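Local coordinates for glycine cleavage system H protein (Mycobacterium tuberculosis, PDB 3IFT) that probably shuttles the methylamine group of glycine from the P protein to the T protein of the glycine cleavage system on a covalently bound lipoyl cofactor, at residues 33-38 with 109-114. Residues are numbered along the deposited sequence; the frame is centred on the assembly and turned at random.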
loop_
_atom_site.group_PDB
_atom_site.type_symbol
_atom_site.label_atom_id
_atom_site.label_comp_id
_atom_site.label_asym_id
_atom_site.label_seq_id
_atom_site.Cartn_x
_atom_site.Cartn_y
_atom_site.Cartn_z
ATOM N N VAL A 33 -9.105 2.742 4.267
ATOM C CA VAL A 33 -8.387 2.611 3.028
ATOM C C VAL A 33 -7.753 1.240 3.009
ATOM O O VAL A 33 -7.396 0.675 4.049
ATOM C CB VAL A 33 -7.331 3.690 2.832
ATOM C CG1 VAL A 33 -7.979 5.043 2.685
ATOM C CG2 VAL A 33 -6.338 3.687 3.994
ATOM N N ARG A 34 -7.639 0.707 1.807
ATOM C CA ARG A 34 -6.853 -0.460 1.588
ATOM C C ARG A 34 -5.549 -0.018 0.942
ATOM O O ARG A 34 -5.521 0.925 0.163
ATOM C CB ARG A 34 -7.598 -1.427 0.708
ATOM C CG ARG A 34 -6.799 -2.676 0.451
ATOM C CD ARG A 34 -7.725 -3.830 0.194
ATOM N NE ARG A 34 -8.397 -4.245 1.414
ATOM C CZ ARG A 34 -9.107 -5.368 1.522
ATOM N NH1 ARG A 34 -9.208 -6.183 0.491
ATOM N NH2 ARG A 34 -9.674 -5.688 2.675
ATOM N N VAL A 35 -4.480 -0.720 1.269
ATOM C CA VAL A 35 -3.159 -0.377 0.862
ATOM C C VAL A 35 -2.402 -1.575 0.314
ATOM O O VAL A 35 -2.453 -2.686 0.856
ATOM C CB VAL A 35 -2.403 0.208 2.078
ATOM C CG1 VAL A 35 -1.037 0.648 1.719
ATOM C CG2 VAL A 35 -3.212 1.389 2.688
ATOM N N GLY A 36 -1.671 -1.331 -0.768
ATOM C CA GLY A 36 -0.752 -2.302 -1.314
ATOM C C GLY A 36 0.389 -1.570 -1.958
ATOM O O GLY A 36 0.566 -0.344 -1.804
ATOM N N ILE A 37 1.197 -2.335 -2.667
ATOM C CA ILE A 37 2.258 -1.747 -3.456
ATOM C C ILE A 37 1.862 -1.784 -4.901
ATOM O O ILE A 37 1.060 -2.613 -5.339
ATOM C CB ILE A 37 3.631 -2.421 -3.257
ATOM C CG1 ILE A 37 3.582 -3.927 -3.574
ATOM C CG2 ILE A 37 4.151 -2.160 -1.847
ATOM C CD1 ILE A 37 4.966 -4.510 -3.680
ATOM N N THR A 38 2.404 -0.852 -5.653
ATOM C CA THR A 38 2.002 -0.711 -7.038
ATOM C C THR A 38 2.558 -1.847 -7.905
ATOM O O THR A 38 3.430 -2.582 -7.507
ATOM C CB THR A 38 2.456 0.657 -7.534
ATOM O OG1 THR A 38 3.876 0.698 -7.522
ATOM C CG2 THR A 38 1.886 1.743 -6.568
ATOM N N TRP A 109 -3.241 -7.066 -2.204
ATOM C CA TRP A 109 -3.352 -5.993 -1.202
ATOM C C TRP A 109 -2.674 -6.395 0.113
ATOM O O TRP A 109 -2.542 -7.572 0.450
ATOM C CB TRP A 109 -4.826 -5.618 -0.968
ATOM C CG TRP A 109 -5.615 -6.718 -0.266
ATOM C CD1 TRP A 109 -6.169 -7.813 -0.837
ATOM C CD2 TRP A 109 -5.900 -6.805 1.126
ATOM N NE1 TRP A 109 -6.782 -8.582 0.113
ATOM C CE2 TRP A 109 -6.630 -7.982 1.329
ATOM C CE3 TRP A 109 -5.613 -5.991 2.232
ATOM C CZ2 TRP A 109 -7.093 -8.370 2.599
ATOM C CZ3 TRP A 109 -6.055 -6.394 3.487
ATOM C CH2 TRP A 109 -6.800 -7.546 3.651
ATOM N N LEU A 110 -2.177 -5.417 0.848
ATOM C CA LEU A 110 -1.419 -5.722 2.056
ATOM C C LEU A 110 -2.243 -5.574 3.315
ATOM O O LEU A 110 -2.248 -6.463 4.149
ATOM C CB LEU A 110 -0.202 -4.811 2.152
ATOM C CG LEU A 110 0.647 -4.926 0.893
ATOM C CD1 LEU A 110 1.738 -3.950 1.009
ATOM C CD2 LEU A 110 1.193 -6.360 0.668
ATOM N N LEU A 111 -2.892 -4.430 3.456
ATOM C CA LEU A 111 -3.566 -4.090 4.697
ATOM C C LEU A 111 -4.531 -2.957 4.497
ATOM O O LEU A 111 -4.520 -2.273 3.465
ATOM C CB LEU A 111 -2.558 -3.709 5.787
ATOM C CG LEU A 111 -1.646 -2.495 5.651
ATOM C CD1 LEU A 111 -2.414 -1.190 5.670
ATOM C CD2 LEU A 111 -0.641 -2.490 6.832
ATOM N N ASP A 112 -5.365 -2.766 5.508
ATOM C CA ASP A 112 -6.310 -1.697 5.526
ATOM C C ASP A 112 -5.955 -0.821 6.681
ATOM O O ASP A 112 -5.528 -1.296 7.731
ATOM C CB ASP A 112 -7.725 -2.194 5.771
ATOM C CG ASP A 112 -8.280 -2.944 4.637
ATOM O OD1 ASP A 112 -7.687 -2.952 3.524
ATOM O OD2 ASP A 112 -9.327 -3.563 4.870
ATOM N N ILE A 113 -6.169 0.463 6.505
ATOM C CA ILE A 113 -5.988 1.387 7.603
ATOM C C ILE A 113 -7.363 1.976 7.778
ATOM O O ILE A 113 -8.041 2.308 6.815
ATOM C CB ILE A 113 -4.901 2.452 7.336
ATOM C CG1 ILE A 113 -3.551 1.752 7.081
ATOM C CG2 ILE A 113 -4.821 3.427 8.509
ATOM C CD1 ILE A 113 -2.454 2.639 6.543
ATOM N N GLN A 114 -7.817 1.988 9.017
ATOM C CA GLN A 114 -9.104 2.559 9.330
ATOM C C GLN A 114 -8.793 3.847 10.073
ATOM O O GLN A 114 -7.887 3.888 10.893
ATOM C CB GLN A 114 -9.899 1.589 10.198
ATOM C CG GLN A 114 -11.330 1.944 10.376
ATOM C CD GLN A 114 -12.108 0.886 11.144
ATOM O OE1 GLN A 114 -11.552 -0.104 11.596
ATOM N NE2 GLN A 114 -13.408 1.113 11.311
#
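Val35 and Leu110-Leu111 meet in a classic beta bulge where two central, antiparallel strands of the lipoyl-domain fold, 32-37 and 111-114, pair in the larger sheet, flanked by strands 23-29 and 84-89. Val35 O accepts both amides of the bulge, from Leu110 N at 2.7 Å and from the more distant Leu111 N at 3.2 Å. Val35 N returns a bond to Leu111 O, and Val33 and Ile113 form a second hydrogen-bonded pair. The tightly packed face belongs to Val33, Val35, Leu111 and Ile113: Val33 CG2 lies 3.8 Å from Ile113 CB, Val35 CB sits beside Leu111 CD1, Ile82 touches Val33, Pro54 touches Leu111 and Pro81 touches Ile113. At the bulge, Leu110 CG rests on Gly36 CA (3.7 Å), and Val100 of helix 99-102 touches Leu110 and Ile37. The other face carries the charged pair Arg34 and Asp112; Arg34, and Trp109 stacked against it, are partly exposed, though Asp112 is buried. Here Arg34 and Asp112, a non-hydrogen-bonded pair, join side-on: NE takes the syn lone pair of OD1 at 2.6 Å, and NH2 reaches OD2 in a nearly straight bond. A bend at chi3 (-72°) carries the guanidinium over the Trp109 indole, planes 8° apart, while its edge stays turned to the carboxylate. This cation-pi stack and the paired bonds together fix the rotation of the guanidinium and would probably stabilise the carboxylate as an anion. Arg34 CZ stands 3.4 Å from the centroid of the six-membered Trp109 ring, only 7° off its normal.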